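Local coordinates for uncharacterized protein (PDB 3RAG) that is of unknown function but has a von Willebrand factor A-like fold and binds a sodium ion, at residues I79-H88 with A157-R168; A134-D142 with A221-V232. All blocks are in the same frame, centred on the assembly; numbering follows the deposited sequence.

Contact 1 (I79-H88 with A157-R168)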
ATOM      1  N   ILE A  79     -11.251   8.868  -0.498  1.00 32.80           N
ATOM      2  CA  ILE A  79     -10.145   8.001  -0.114  1.00 29.09           C
ATOM      3  C   ILE A  79     -10.384   6.537  -0.446  1.00 29.61           C
ATOM      4  O   ILE A  79      -9.498   5.855  -0.944  1.00 28.53           O
ATOM      5  CB  ILE A  79      -9.803   8.153   1.386  1.00 28.14           C
ATOM      6  CG1 ILE A  79      -9.285   9.560   1.643  1.00 26.56           C
ATOM      7  CG2 ILE A  79      -8.817   7.054   1.842  1.00 29.03           C
ATOM      8  CD1 ILE A  79      -9.192   9.913   3.161  1.00 28.84           C
ATOM      9  N   SER A  80     -11.588   6.045  -0.182  1.00 34.09           N
ATOM     10  CA  SER A  80     -11.867   4.633  -0.400  1.00 36.75           C
ATOM     11  C   SER A  80     -11.710   4.208  -1.871  1.00 34.34           C
ATOM     12  O   SER A  80     -10.950   3.297  -2.212  1.00 31.15           O
ATOM     13  CB  SER A  80     -13.279   4.316   0.107  1.00 44.51           C
ATOM     14  OG  SER A  80     -13.568   2.954  -0.085  1.00 44.29           O
ATOM     15  N   ALA A  81     -12.441   4.880  -2.745  1.00 33.43           N
ATOM     16  CA  ALA A  81     -12.339   4.611  -4.167  1.00 33.69           C
ATOM     17  C   ALA A  81     -10.904   4.776  -4.672  1.00 32.62           C
ATOM     18  O   ALA A  81     -10.428   4.001  -5.504  1.00 32.15           O
ATOM     19  CB  ALA A  81     -13.303   5.524  -4.941  1.00 32.03           C
ATOM     20  N   THR A  82     -10.212   5.787  -4.160  1.00 31.12           N
ATOM     21  CA  THR A  82      -8.850   6.043  -4.612  1.00 30.01           C
ATOM     22  C   THR A  82      -7.902   4.913  -4.210  1.00 28.98           C
ATOM     23  O   THR A  82      -7.071   4.483  -5.019  1.00 31.32           O
ATOM     24  CB  THR A  82      -8.358   7.385  -4.054  1.00 32.30           C
ATOM     25  OG1 THR A  82      -9.196   8.421  -4.576  1.00 28.76           O
ATOM     26  CG2 THR A  82      -6.926   7.652  -4.462  1.00 33.21           C
ATOM     27  N   ALA A  83      -8.021   4.462  -2.961  1.00 29.22           N
ATOM     28  CA  ALA A  83      -7.205   3.353  -2.457  1.00 30.85           C
ATOM     29  C   ALA A  83      -7.420   2.082  -3.287  1.00 32.33           C
ATOM     30  O   ALA A  83      -6.473   1.388  -3.638  1.00 29.89           O
ATOM     31  CB  ALA A  83      -7.518   3.078  -0.979  1.00 30.78           C
ATOM     32  N   GLN A  84      -8.674   1.793  -3.607  1.00 30.93           N
ATOM     33  CA  GLN A  84      -8.977   0.622  -4.423  1.00 33.93           C
ATOM     34  C   GLN A  84      -8.363   0.761  -5.824  1.00 34.38           C
ATOM     35  O   GLN A  84      -7.698  -0.164  -6.306  1.00 36.59           O
ATOM     36  CB  GLN A  84     -10.491   0.385  -4.487  1.00 31.41           C
ATOM     37  CG  GLN A  84     -11.132   0.109  -3.145  1.00 37.31           C
ATOM     38  CD  GLN A  84     -12.644   0.036  -3.221  1.00 44.73           C
ATOM     39  OE1 GLN A  84     -13.201  -0.373  -4.233  1.00 46.30           O
ATOM     40  NE2 GLN A  84     -13.314   0.435  -2.143  1.00 42.27           N
HETATM   41  N   MSE A  85      -8.540   1.918  -6.471  1.00 31.71           N
HETATM   42  CA  MSE A  85      -7.958   2.118  -7.798  1.00 32.72           C
HETATM   43  C   MSE A  85      -6.445   1.970  -7.787  1.00 35.51           C
HETATM   44  O   MSE A  85      -5.876   1.341  -8.689  1.00 31.68           O
HETATM   45  CB  MSE A  85      -8.314   3.498  -8.394  1.00 31.91           C
HETATM   46  CG  MSE A  85      -7.614   3.835  -9.735  1.00 38.06           C
HETATM   47 SE   MSE A  85      -5.936   4.575  -9.690  1.00 40.22          SE
HETATM   48  CE  MSE A  85      -6.275   6.197  -8.998  1.00 64.06           C
HETATM   49  N   MSE A  86      -5.779   2.582  -6.808  1.00 30.08           N
HETATM   50  CA  MSE A  86      -4.320   2.601  -6.841  1.00 29.73           C
HETATM   51  C   MSE A  86      -3.789   1.194  -6.633  1.00 27.33           C
HETATM   52  O   MSE A  86      -2.810   0.800  -7.281  1.00 31.54           O
HETATM   53  CB  MSE A  86      -3.731   3.528  -5.760  1.00 31.73           C
HETATM   54  CG  MSE A  86      -3.972   5.023  -5.974  1.00 36.77           C
HETATM   55 SE   MSE A  86      -3.525   6.000  -4.464  1.00 34.14          SE
HETATM   56  CE  MSE A  86      -2.888   4.807  -3.458  1.00 19.81           C
ATOM     57  N   THR A  87      -4.416   0.466  -5.711  1.00 30.12           N
ATOM     58  CA  THR A  87      -3.948  -0.876  -5.348  1.00 31.92           C
ATOM     59  C   THR A  87      -4.049  -1.756  -6.590  1.00 36.02           C
ATOM     60  O   THR A  87      -3.087  -2.426  -6.975  1.00 30.36           O
ATOM     61  CB  THR A  87      -4.764  -1.461  -4.183  1.00 34.52           C
ATOM     62  OG1 THR A  87      -4.592  -0.622  -3.038  1.00 32.26           O
ATOM     63  CG2 THR A  87      -4.293  -2.882  -3.812  1.00 30.54           C
ATOM     64  N   HIS A  88      -5.203  -1.720  -7.247  1.00 30.79           N
ATOM     65  CA  HIS A  88      -5.351  -2.489  -8.493  1.00 38.51           C
ATOM     66  C   HIS A  88      -4.431  -2.044  -9.635  1.00 36.33           C
ATOM     67  O   HIS A  88      -3.820  -2.883 -10.322  1.00 33.01           O
ATOM     68  CB  HIS A  88      -6.823  -2.547  -8.926  1.00 43.40           C
ATOM     69  CG  HIS A  88      -7.645  -3.482  -8.093  1.00 59.53           C
ATOM     70  ND1 HIS A  88      -7.507  -4.854  -8.159  1.00 67.79           N
ATOM     71  CD2 HIS A  88      -8.600  -3.247  -7.161  1.00 62.20           C
ATOM     72  CE1 HIS A  88      -8.346  -5.423  -7.310  1.00 63.80           C
ATOM     73  NE2 HIS A  88      -9.022  -4.469  -6.693  1.00 61.16           N
ATOM     74  N   ALA A 157     -12.945   3.930   5.136  1.00 28.98           N
ATOM     75  CA  ALA A 157     -12.257   3.686   3.867  1.00 28.55           C
ATOM     76  C   ALA A 157     -11.413   2.423   3.929  1.00 28.68           C
ATOM     77  O   ALA A 157     -11.338   1.656   2.958  1.00 27.60           O
ATOM     78  CB  ALA A 157     -11.369   4.898   3.488  1.00 26.73           C
ATOM     79  N   VAL A 158     -10.748   2.219   5.058  1.00 26.55           N
ATOM     80  CA  VAL A 158      -9.889   1.057   5.200  1.00 28.26           C
ATOM     81  C   VAL A 158     -10.725  -0.215   5.267  1.00 31.34           C
ATOM     82  O   VAL A 158     -10.383  -1.238   4.672  1.00 28.66           O
ATOM     83  CB  VAL A 158      -8.991   1.193   6.436  1.00 29.07           C
ATOM     84  CG1 VAL A 158      -8.263  -0.101   6.716  1.00 30.58           C
ATOM     85  CG2 VAL A 158      -7.989   2.349   6.199  1.00 28.24           C
ATOM     86  N   ARG A 159     -11.831  -0.146   5.997  1.00 29.87           N
ATOM     87  CA  ARG A 159     -12.757  -1.264   6.045  1.00 28.47           C
ATOM     88  C   ARG A 159     -13.251  -1.585   4.631  1.00 28.53           C
ATOM     89  O   ARG A 159     -13.269  -2.743   4.218  1.00 31.91           O
ATOM     90  CB  ARG A 159     -13.926  -0.944   6.987  1.00 30.32           C
ATOM     91  CG  ARG A 159     -15.020  -2.014   6.988  1.00 43.57           C
ATOM     92  CD  ARG A 159     -16.230  -1.579   7.797  1.00 59.39           C
ATOM     93  NE  ARG A 159     -17.255  -2.622   7.817  1.00 76.55           N
ATOM     94  CZ  ARG A 159     -18.230  -2.724   6.918  1.00 86.17           C
ATOM     95  NH1 ARG A 159     -18.317  -1.842   5.926  1.00 86.43           N
ATOM     96  NH2 ARG A 159     -19.118  -3.707   7.008  1.00 90.31           N
ATOM     97  N   ASP A 160     -13.641  -0.559   3.889  1.00 27.26           N
ATOM     98  CA  ASP A 160     -14.164  -0.757   2.531  1.00 32.19           C
ATOM     99  C   ASP A 160     -13.103  -1.320   1.585  1.00 34.79           C
ATOM    100  O   ASP A 160     -13.403  -2.128   0.702  1.00 26.96           O
ATOM    101  CB  ASP A 160     -14.687   0.562   1.970  1.00 39.53           C
ATOM    102  CG  ASP A 160     -16.007   0.968   2.574  1.00 56.06           C
ATOM    103  OD1 ASP A 160     -16.578   0.175   3.354  1.00 64.38           O
ATOM    104  OD2 ASP A 160     -16.480   2.079   2.253  1.00 69.95           O
ATOM    105  N   LEU A 161     -11.861  -0.893   1.766  1.00 29.40           N
ATOM    106  CA  LEU A 161     -10.783  -1.380   0.917  1.00 30.53           C
ATOM    107  C   LEU A 161     -10.634  -2.877   1.104  1.00 30.51           C
ATOM    108  O   LEU A 161     -10.577  -3.640   0.136  1.00 30.56           O
ATOM    109  CB  LEU A 161      -9.468  -0.657   1.243  1.00 26.90           C
ATOM    110  CG  LEU A 161      -8.178  -1.146   0.576  1.00 30.67           C
ATOM    111  CD1 LEU A 161      -8.249  -1.005  -0.947  1.00 27.95           C
ATOM    112  CD2 LEU A 161      -7.007  -0.303   1.118  1.00 30.79           C
ATOM    113  N   ALA A 162     -10.573  -3.306   2.362  1.00 29.28           N
ATOM    114  CA  ALA A 162     -10.381  -4.707   2.655  1.00 31.20           C
ATOM    115  C   ALA A 162     -11.559  -5.513   2.146  1.00 36.65           C
ATOM    116  O   ALA A 162     -11.386  -6.607   1.606  1.00 36.89           O
ATOM    117  CB  ALA A 162     -10.173  -4.930   4.174  1.00 33.53           C
ATOM    118  N   LEU A 163     -12.768  -4.982   2.323  1.00 33.42           N
ATOM    119  CA  LEU A 163     -13.942  -5.706   1.853  1.00 37.27           C
ATOM    120  C   LEU A 163     -13.900  -5.865   0.332  1.00 35.62           C
ATOM    121  O   LEU A 163     -14.224  -6.933  -0.197  1.00 35.46           O
ATOM    122  CB  LEU A 163     -15.236  -5.026   2.303  1.00 36.18           C
ATOM    123  CG  LEU A 163     -15.518  -5.124   3.809  1.00 43.58           C
ATOM    124  CD1 LEU A 163     -16.825  -4.435   4.139  1.00 47.81           C
ATOM    125  CD2 LEU A 163     -15.543  -6.568   4.295  1.00 44.31           C
ATOM    126  N   SER A 164     -13.491  -4.814  -0.376  1.00 31.06           N
ATOM    127  CA  SER A 164     -13.441  -4.893  -1.838  1.00 35.08           C
ATOM    128  C   SER A 164     -12.374  -5.882  -2.328  1.00 40.47           C
ATOM    129  O   SER A 164     -12.577  -6.594  -3.310  1.00 38.27           O
ATOM    130  CB  SER A 164     -13.192  -3.515  -2.451  1.00 39.98           C
ATOM    131  OG  SER A 164     -11.830  -3.148  -2.300  1.00 50.02           O
ATOM    132  N   LEU A 165     -11.233  -5.919  -1.651  1.00 40.54           N
ATOM    133  CA  LEU A 165     -10.163  -6.842  -2.023  1.00 40.82           C
ATOM    134  C   LEU A 165     -10.502  -8.307  -1.752  1.00 40.39           C
ATOM    135  O   LEU A 165      -9.961  -9.211  -2.405  1.00 45.58           O
ATOM    136  CB  LEU A 165      -8.844  -6.459  -1.330  1.00 35.14           C
ATOM    137  CG  LEU A 165      -8.266  -5.096  -1.724  1.00 36.15           C
ATOM    138  CD1 LEU A 165      -7.114  -4.738  -0.795  1.00 33.61           C
ATOM    139  CD2 LEU A 165      -7.801  -5.035  -3.216  1.00 40.09           C
ATOM    140  N   LYS A 166     -11.409  -8.556  -0.814  1.00 36.20           N
ATOM    141  CA  LYS A 166     -11.750  -9.918  -0.439  1.00 41.16           C
ATOM    142  C   LYS A 166     -12.518 -10.635  -1.558  1.00 37.19           C
ATOM    143  O   LYS A 166     -12.625 -11.849  -1.554  1.00 41.27           O
ATOM    144  CB  LYS A 166     -12.562  -9.930   0.866  1.00 49.59           C
ATOM    145  CG  LYS A 166     -12.360 -11.178   1.721  1.00 62.84           C
ATOM    146  CD  LYS A 166     -12.890 -11.010   3.162  1.00 65.29           C
ATOM    147  CE  LYS A 166     -14.404 -10.821   3.189  1.00 71.95           C
ATOM    148  NZ  LYS A 166     -14.984 -10.963   4.564  1.00 76.98           N
ATOM    149  N   VAL A 167     -13.071  -9.861  -2.481  1.00 38.46           N
ATOM    150  CA  VAL A 167     -13.788 -10.392  -3.629  1.00 44.35           C
ATOM    151  C   VAL A 167     -12.865 -11.237  -4.528  1.00 45.69           C
ATOM    152  O   VAL A 167     -13.310 -12.204  -5.141  1.00 46.46           O
ATOM    153  CB  VAL A 167     -14.399  -9.228  -4.456  1.00 51.97           C
ATOM    154  CG1 VAL A 167     -14.991  -9.725  -5.755  1.00 56.68           C
ATOM    155  CG2 VAL A 167     -15.455  -8.497  -3.625  1.00 53.89           C
ATOM    156  N   ARG A 168     -11.588 -10.858  -4.595  1.00 41.06           N
ATOM    157  CA  ARG A 168     -10.581 -11.580  -5.384  1.00 40.62           C
ATOM    158  C   ARG A 168     -10.516 -13.048  -4.995  1.00 37.24           C
ATOM    159  O   ARG A 168     -10.786 -13.396  -3.849  1.00 38.65           O
ATOM    160  CB  ARG A 168      -9.182 -10.970  -5.152  1.00 39.95           C
ATOM    161  CG  ARG A 168      -8.977  -9.525  -5.629  1.00 43.16           C
ATOM    162  CD  ARG A 168      -7.471  -9.145  -5.536  1.00 41.60           C
ATOM    163  NE  ARG A 168      -6.814 -10.010  -4.554  1.00 50.57           N
ATOM    164  CZ  ARG A 168      -5.755 -10.771  -4.807  1.00 37.83           C
ATOM    165  NH1 ARG A 168      -5.176 -10.778  -6.011  1.00 35.76           N
ATOM    166  NH2 ARG A 168      -5.275 -11.525  -3.849  1.00 38.33           N
TER
HETATM  167  O   HOH W   1     -11.498   1.594  -0.109  1.00 50.82           O
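A water bridges the two helices where Ser80 meets Ala157. This water donates to Ser80 O at 2.8 Å and to Ala157 O. It accepts from Gln84 NE2 at 3.0 Å. The helices belong to an alpha/beta fold of the von Willebrand factor A type and pack on the same face of its sheet. Their axes cross at -38° and come within 8.6 Å. The backbones come nearest at Ser80 and Ala157, both small, and Ile79 CG2 also rests on Ala157 CB. Ser80 OG, anti to its own N (chi1 -180°), leans on Asp160 CB. Further along, the extended side chain of Gln84 runs alongside Leu161, pointing the other way. Its CG lies 3.8 Å from Leu161 CD1, and its amide end reaches Ser164. Ser164 OG donates back to Leu161 O, an acceptor it shares with Leu165 N. Leu161 CD2 touches Ala83 CB, and both side chains also reach Leu14 of strand 10-17. His88 ND1 is hydrogen-bonded to Glu130. The other ring nitrogen, His88 NE2, lies 3.7 Å from Leu165 CD2.

Contact 2 (A134-D142 with A221-V232)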
ATOM      1  N   ALA A 134      -1.577 -14.073  -4.236  1.00 30.28           N
ATOM      2  CA  ALA A 134      -1.721 -13.594  -2.872  1.00 31.80           C
ATOM      3  C   ALA A 134      -1.414 -12.093  -2.868  1.00 30.31           C
ATOM      4  O   ALA A 134      -0.581 -11.621  -3.641  1.00 30.88           O
ATOM      5  CB  ALA A 134      -0.789 -14.370  -1.909  1.00 31.56           C
ATOM      6  N   LEU A 135      -2.114 -11.349  -2.018  1.00 29.82           N
ATOM      7  CA  LEU A 135      -1.878  -9.922  -1.885  1.00 27.47           C
ATOM      8  C   LEU A 135      -1.558  -9.667  -0.431  1.00 28.23           C
ATOM      9  O   LEU A 135      -2.381  -9.954   0.450  1.00 31.38           O
ATOM     10  CB  LEU A 135      -3.127  -9.133  -2.286  1.00 27.83           C
ATOM     11  CG  LEU A 135      -3.109  -7.633  -1.962  1.00 32.98           C
ATOM     12  CD1 LEU A 135      -1.874  -6.978  -2.569  1.00 33.22           C
ATOM     13  CD2 LEU A 135      -4.386  -6.982  -2.461  1.00 34.22           C
ATOM     14  N   HIS A 136      -0.358  -9.159  -0.164  1.00 29.85           N
ATOM     15  CA  HIS A 136       0.020  -8.831   1.217  1.00 28.11           C
ATOM     16  C   HIS A 136       0.117  -7.315   1.287  1.00 26.43           C
ATOM     17  O   HIS A 136       0.861  -6.722   0.535  1.00 26.94           O
ATOM     18  CB  HIS A 136       1.376  -9.426   1.583  1.00 29.30           C
ATOM     19  CG  HIS A 136       1.398 -10.917   1.579  1.00 33.16           C
ATOM     20  ND1 HIS A 136       2.566 -11.639   1.710  1.00 33.45           N
ATOM     21  CD2 HIS A 136       0.401 -11.823   1.467  1.00 32.85           C
ATOM     22  CE1 HIS A 136       2.285 -12.930   1.675  1.00 35.04           C
ATOM     23  NE2 HIS A 136       0.978 -13.069   1.532  1.00 37.12           N
ATOM     24  N   LEU A 137      -0.633  -6.709   2.196  1.00 25.87           N
ATOM     25  CA  LEU A 137      -0.813  -5.259   2.205  1.00 24.25           C
ATOM     26  C   LEU A 137      -0.694  -4.765   3.633  1.00 24.60           C
ATOM     27  O   LEU A 137      -1.374  -5.282   4.535  1.00 28.17           O
ATOM     28  CB  LEU A 137      -2.229  -4.930   1.700  1.00 29.48           C
ATOM     29  CG  LEU A 137      -2.690  -3.468   1.795  1.00 30.74           C
ATOM     30  CD1 LEU A 137      -1.828  -2.547   0.966  1.00 26.32           C
ATOM     31  CD2 LEU A 137      -4.176  -3.288   1.414  1.00 31.48           C
ATOM     32  N   VAL A 138       0.157  -3.767   3.857  1.00 25.03           N
ATOM     33  CA  VAL A 138       0.154  -3.098   5.143  1.00 24.75           C
ATOM     34  C   VAL A 138      -0.359  -1.691   4.919  1.00 26.41           C
ATOM     35  O   VAL A 138       0.186  -0.942   4.094  1.00 26.88           O
ATOM     36  CB  VAL A 138       1.563  -2.999   5.753  1.00 25.41           C
ATOM     37  CG1 VAL A 138       1.490  -2.252   7.079  1.00 27.38           C
ATOM     38  CG2 VAL A 138       2.125  -4.411   5.969  1.00 28.99           C
ATOM     39  N   VAL A 139      -1.419  -1.331   5.638  1.00 26.46           N
ATOM     40  CA  VAL A 139      -1.961   0.020   5.538  1.00 24.78           C
ATOM     41  C   VAL A 139      -1.377   0.816   6.720  1.00 23.35           C
ATOM     42  O   VAL A 139      -1.553   0.405   7.881  1.00 25.54           O
ATOM     43  CB  VAL A 139      -3.500  -0.014   5.634  1.00 27.09           C
ATOM     44  CG1 VAL A 139      -4.055   1.399   5.545  1.00 27.32           C
ATOM     45  CG2 VAL A 139      -4.100  -0.907   4.519  1.00 27.23           C
ATOM     46  N   CYS A 140      -0.657   1.912   6.431  1.00 25.06           N
ATOM     47  CA  CYS A 140      -0.014   2.753   7.458  1.00 27.20           C
ATOM     48  C   CYS A 140      -0.834   4.010   7.587  1.00 25.96           C
ATOM     49  O   CYS A 140      -0.929   4.769   6.631  1.00 24.74           O
ATOM     50  CB  CYS A 140       1.402   3.195   7.054  1.00 27.86           C
ATOM     51  SG  CYS A 140       2.508   1.828   6.771  1.00 33.67           S
ATOM     52  N   LEU A 141      -1.434   4.214   8.753  1.00 24.44           N
ATOM     53  CA  LEU A 141      -2.369   5.311   8.959  1.00 23.88           C
ATOM     54  C   LEU A 141      -1.762   6.372   9.874  1.00 26.37           C
ATOM     55  O   LEU A 141      -1.417   6.110  11.041  1.00 24.97           O
ATOM     56  CB  LEU A 141      -3.678   4.779   9.586  1.00 20.77           C
ATOM     57  CG  LEU A 141      -4.363   3.692   8.769  1.00 20.87           C
ATOM     58  CD1 LEU A 141      -5.640   3.210   9.467  1.00 25.25           C
ATOM     59  CD2 LEU A 141      -4.718   4.310   7.386  1.00 23.46           C
ATOM     60  N   ASP A 142      -1.666   7.575   9.324  1.00 24.66           N
ATOM     61  CA  ASP A 142      -1.192   8.767  10.025  1.00 24.25           C
ATOM     62  C   ASP A 142      -2.217   9.052  11.108  1.00 30.55           C
ATOM     63  O   ASP A 142      -3.414   9.132  10.813  1.00 25.57           O
ATOM     64  CB  ASP A 142      -1.200   9.880   8.978  1.00 22.04           C
ATOM     65  CG  ASP A 142      -0.633  11.207   9.460  1.00 26.05           C
ATOM     66  OD1 ASP A 142      -0.602  11.494  10.674  1.00 24.30           O
ATOM     67  OD2 ASP A 142      -0.258  12.003   8.555  1.00 26.07           O
ATOM     68  N   ALA A 221       6.261  -1.317   8.385  1.00 27.83           N
ATOM     69  CA  ALA A 221       5.454  -2.008   7.384  1.00 25.00           C
ATOM     70  C   ALA A 221       6.283  -3.005   6.563  1.00 26.71           C
ATOM     71  O   ALA A 221       5.865  -4.133   6.330  1.00 27.67           O
ATOM     72  CB  ALA A 221       4.783  -0.981   6.448  1.00 24.52           C
ATOM     73  N   ALA A 222       7.464  -2.586   6.129  1.00 27.99           N
ATOM     74  CA  ALA A 222       8.287  -3.474   5.307  1.00 28.86           C
ATOM     75  C   ALA A 222       8.727  -4.675   6.131  1.00 29.54           C
ATOM     76  O   ALA A 222       8.757  -5.801   5.627  1.00 31.86           O
ATOM     77  CB  ALA A 222       9.504  -2.725   4.754  1.00 28.97           C
ATOM     78  N   ASP A 223       9.069  -4.424   7.392  1.00 28.46           N
ATOM     79  CA  ASP A 223       9.426  -5.502   8.324  1.00 30.28           C
ATOM     80  C   ASP A 223       8.310  -6.535   8.446  1.00 34.94           C
ATOM     81  O   ASP A 223       8.566  -7.745   8.441  1.00 33.56           O
ATOM     82  CB  ASP A 223       9.757  -4.958   9.727  1.00 36.72           C
ATOM     83  CG  ASP A 223      11.176  -4.428   9.832  1.00 41.33           C
ATOM     84  OD1 ASP A 223      11.882  -4.399   8.803  1.00 40.21           O
ATOM     85  OD2 ASP A 223      11.591  -4.033  10.937  1.00 39.47           O
ATOM     86  N   LEU A 224       7.078  -6.049   8.605  1.00 28.56           N
ATOM     87  CA  LEU A 224       5.909  -6.922   8.720  1.00 30.20           C
ATOM     88  C   LEU A 224       5.744  -7.778   7.476  1.00 34.54           C
ATOM     89  O   LEU A 224       5.470  -8.983   7.576  1.00 33.25           O
ATOM     90  CB  LEU A 224       4.639  -6.092   8.957  1.00 28.75           C
ATOM     91  CG  LEU A 224       4.512  -5.489  10.359  1.00 34.34           C
ATOM     92  CD1 LEU A 224       3.407  -4.423  10.381  1.00 33.87           C
ATOM     93  CD2 LEU A 224       4.246  -6.586  11.371  1.00 38.64           C
ATOM     94  N   LEU A 225       5.899  -7.162   6.305  1.00 30.28           N
ATOM     95  CA  LEU A 225       5.750  -7.887   5.038  1.00 27.74           C
ATOM     96  C   LEU A 225       6.807  -8.982   4.899  1.00 33.68           C
ATOM     97  O   LEU A 225       6.514 -10.111   4.494  1.00 34.16           O
ATOM     98  CB  LEU A 225       5.805  -6.919   3.836  1.00 26.96           C
ATOM     99  CG  LEU A 225       4.573  -6.020   3.663  1.00 29.93           C
ATOM    100  CD1 LEU A 225       4.859  -4.831   2.730  1.00 26.74           C
ATOM    101  CD2 LEU A 225       3.331  -6.827   3.171  1.00 27.85           C
ATOM    102  N   LEU A 226       8.037  -8.651   5.253  1.00 33.33           N
ATOM    103  CA  LEU A 226       9.128  -9.610   5.142  1.00 36.57           C
ATOM    104  C   LEU A 226       8.989 -10.757   6.153  1.00 38.46           C
ATOM    105  O   LEU A 226       9.266 -11.909   5.824  1.00 41.10           O
ATOM    106  CB  LEU A 226      10.479  -8.902   5.287  1.00 40.42           C
ATOM    107  CG  LEU A 226      10.766  -7.870   4.181  1.00 39.96           C
ATOM    108  CD1 LEU A 226      12.075  -7.130   4.448  1.00 48.23           C
ATOM    109  CD2 LEU A 226      10.785  -8.496   2.788  1.00 48.65           C
ATOM    110  N   SER A 227       8.554 -10.445   7.370  1.00 36.94           N
ATOM    111  CA  SER A 227       8.320 -11.484   8.378  1.00 39.91           C
ATOM    112  C   SER A 227       7.182 -12.393   7.950  1.00 44.62           C
ATOM    113  O   SER A 227       7.232 -13.613   8.156  1.00 44.64           O
ATOM    114  CB  SER A 227       7.973 -10.874   9.735  1.00 45.81           C
ATOM    115  OG  SER A 227       9.023 -10.044  10.181  1.00 60.92           O
ATOM    116  N   HIS A 228       6.149 -11.796   7.360  1.00 38.98           N
ATOM    117  CA  HIS A 228       5.003 -12.573   6.910  1.00 39.11           C
ATOM    118  C   HIS A 228       5.408 -13.532   5.791  1.00 44.30           C
ATOM    119  O   HIS A 228       5.017 -14.710   5.798  1.00 44.95           O
ATOM    120  CB  HIS A 228       3.871 -11.659   6.453  1.00 35.29           C
ATOM    121  CG  HIS A 228       2.584 -12.377   6.206  1.00 34.83           C
ATOM    122  ND1 HIS A 228       1.967 -13.139   7.175  1.00 41.56           N
ATOM    123  CD2 HIS A 228       1.806 -12.468   5.100  1.00 35.02           C
ATOM    124  CE1 HIS A 228       0.855 -13.656   6.679  1.00 41.16           C
ATOM    125  NE2 HIS A 228       0.741 -13.276   5.420  1.00 39.88           N
ATOM    126  N   ALA A 229       6.199 -13.034   4.843  1.00 36.83           N
ATOM    127  CA  ALA A 229       6.691 -13.860   3.739  1.00 40.64           C
ATOM    128  C   ALA A 229       7.413 -15.103   4.249  1.00 49.38           C
ATOM    129  O   ALA A 229       7.286 -16.187   3.669  1.00 47.95           O
ATOM    130  CB  ALA A 229       7.615 -13.061   2.842  1.00 36.54           C
ATOM    131  N   ARG A 230       8.186 -14.937   5.317  1.00 47.58           N
ATOM    132  CA  ARG A 230       8.928 -16.049   5.900  1.00 54.73           C
ATOM    133  C   ARG A 230       7.985 -17.009   6.622  1.00 57.50           C
ATOM    134  O   ARG A 230       8.155 -18.224   6.556  1.00 59.93           O
ATOM    135  CB  ARG A 230      10.021 -15.540   6.846  1.00 62.40           C
ATOM    136  CG  ARG A 230      11.010 -14.578   6.186  1.00 68.44           C
ATOM    137  CD  ARG A 230      12.215 -14.292   7.085  1.00 76.50           C
ATOM    138  NE  ARG A 230      11.836 -13.667   8.352  1.00 80.79           N
ATOM    139  CZ  ARG A 230      11.928 -12.363   8.612  1.00 78.89           C
ATOM    140  NH1 ARG A 230      12.397 -11.524   7.694  1.00 73.72           N
ATOM    141  NH2 ARG A 230      11.555 -11.900   9.798  1.00 78.81           N
ATOM    142  N   ASN A 231       6.983 -16.463   7.300  1.00 55.70           N
ATOM    143  CA  ASN A 231       5.969 -17.289   7.944  1.00 62.00           C
ATOM    144  C   ASN A 231       5.184 -18.107   6.922  1.00 62.39           C
ATOM    145  O   ASN A 231       4.944 -19.296   7.112  1.00 62.11           O
ATOM    146  CB  ASN A 231       5.019 -16.429   8.778  1.00 66.65           C
ATOM    147  CG  ASN A 231       5.697 -15.823  10.001  1.00 69.88           C
ATOM    148  OD1 ASN A 231       6.689 -16.351  10.506  1.00 69.12           O
ATOM    149  ND2 ASN A 231       5.156 -14.706  10.484  1.00 67.84           N
ATOM    150  N   VAL A 232       4.791 -17.462   5.831  1.00 59.26           N
ATOM    151  CA  VAL A 232       4.058 -18.143   4.774  1.00 68.95           C
ATOM    152  C   VAL A 232       4.919 -19.257   4.166  1.00 77.57           C
ATOM    153  O   VAL A 232       4.408 -20.298   3.756  1.00 79.62           O
ATOM    154  CB  VAL A 232       3.560 -17.146   3.702  1.00 64.50           C
ATOM    155  CG1 VAL A 232       3.192 -17.867   2.422  1.00 69.79           C
ATOM    156  CG2 VAL A 232       2.366 -16.362   4.234  1.00 58.79           C
TER
HETATM  157  O   HOH W   2       5.041 -10.555   2.173  1.00 41.22           O
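Strand 135-142 and helix 221-232 run roughly antiparallel, at 156°, with their axes 8.6 Å apart at the closest point. This is helix-on-sheet packing of the von Willebrand factor A type fold, and no direct hydrogen bond joins the two segments. A water links them instead: it donates to Leu225 O at 2.8 Å and lies in the ring plane of His136. This water is 2.7 Å from His136 ND1. The same imidazole takes part in a T-shaped pair. His228 turns an edge to the face of His136, with planes at 69° and centroids 4.6 Å apart. His228 CD2 stands over the centre of that face. With CG anti to the backbone N (chi1 -170°), the His228 ring extends from the helix toward the strand. Next along the strand, Val138 divides its branches: CG1 meets Ala221 CB at 3.6 Å, and CG2 meets Leu225 CG at 3.7 Å. Ala221 CB also touches Cys140 SG. Leu225 CD2 packs on CB and the carbonyl oxygen of His136. Strands on both sides complete the contact. Ile13 of strand 10-17 touches Ala221 and Leu225, while Phe193 of strand 188-194 packs on Val138 and Leu224 and stacks with His228.

In the fold
Contacts 1 and 2 lie on opposite faces of the central sheet, their centres about 17 Å apart. Strand 135-142 connects them, since its side chains alternate between the two sides. Leu135, Leu137 and Leu141 face helix 151-165. There Leu165 CD1 lies 3.9 Å from Leu135 CD2, and Val158 CG2 lies 4.0 Å from Leu141 CD2. A loop joins strand 135-142 to helix 151-165 and holds Ser144 and Ser146, which bind the sodium ion with Asp18. Asp142 hydrogen-bonds to Ser144 OG and to the backbone N of Asp18. The Asp142, Ser144, Ser146 pattern is consistent with the metal ion-dependent adhesion site of this family. The side chains of Ile79 and Cys140 are each about 13 Å from the ion.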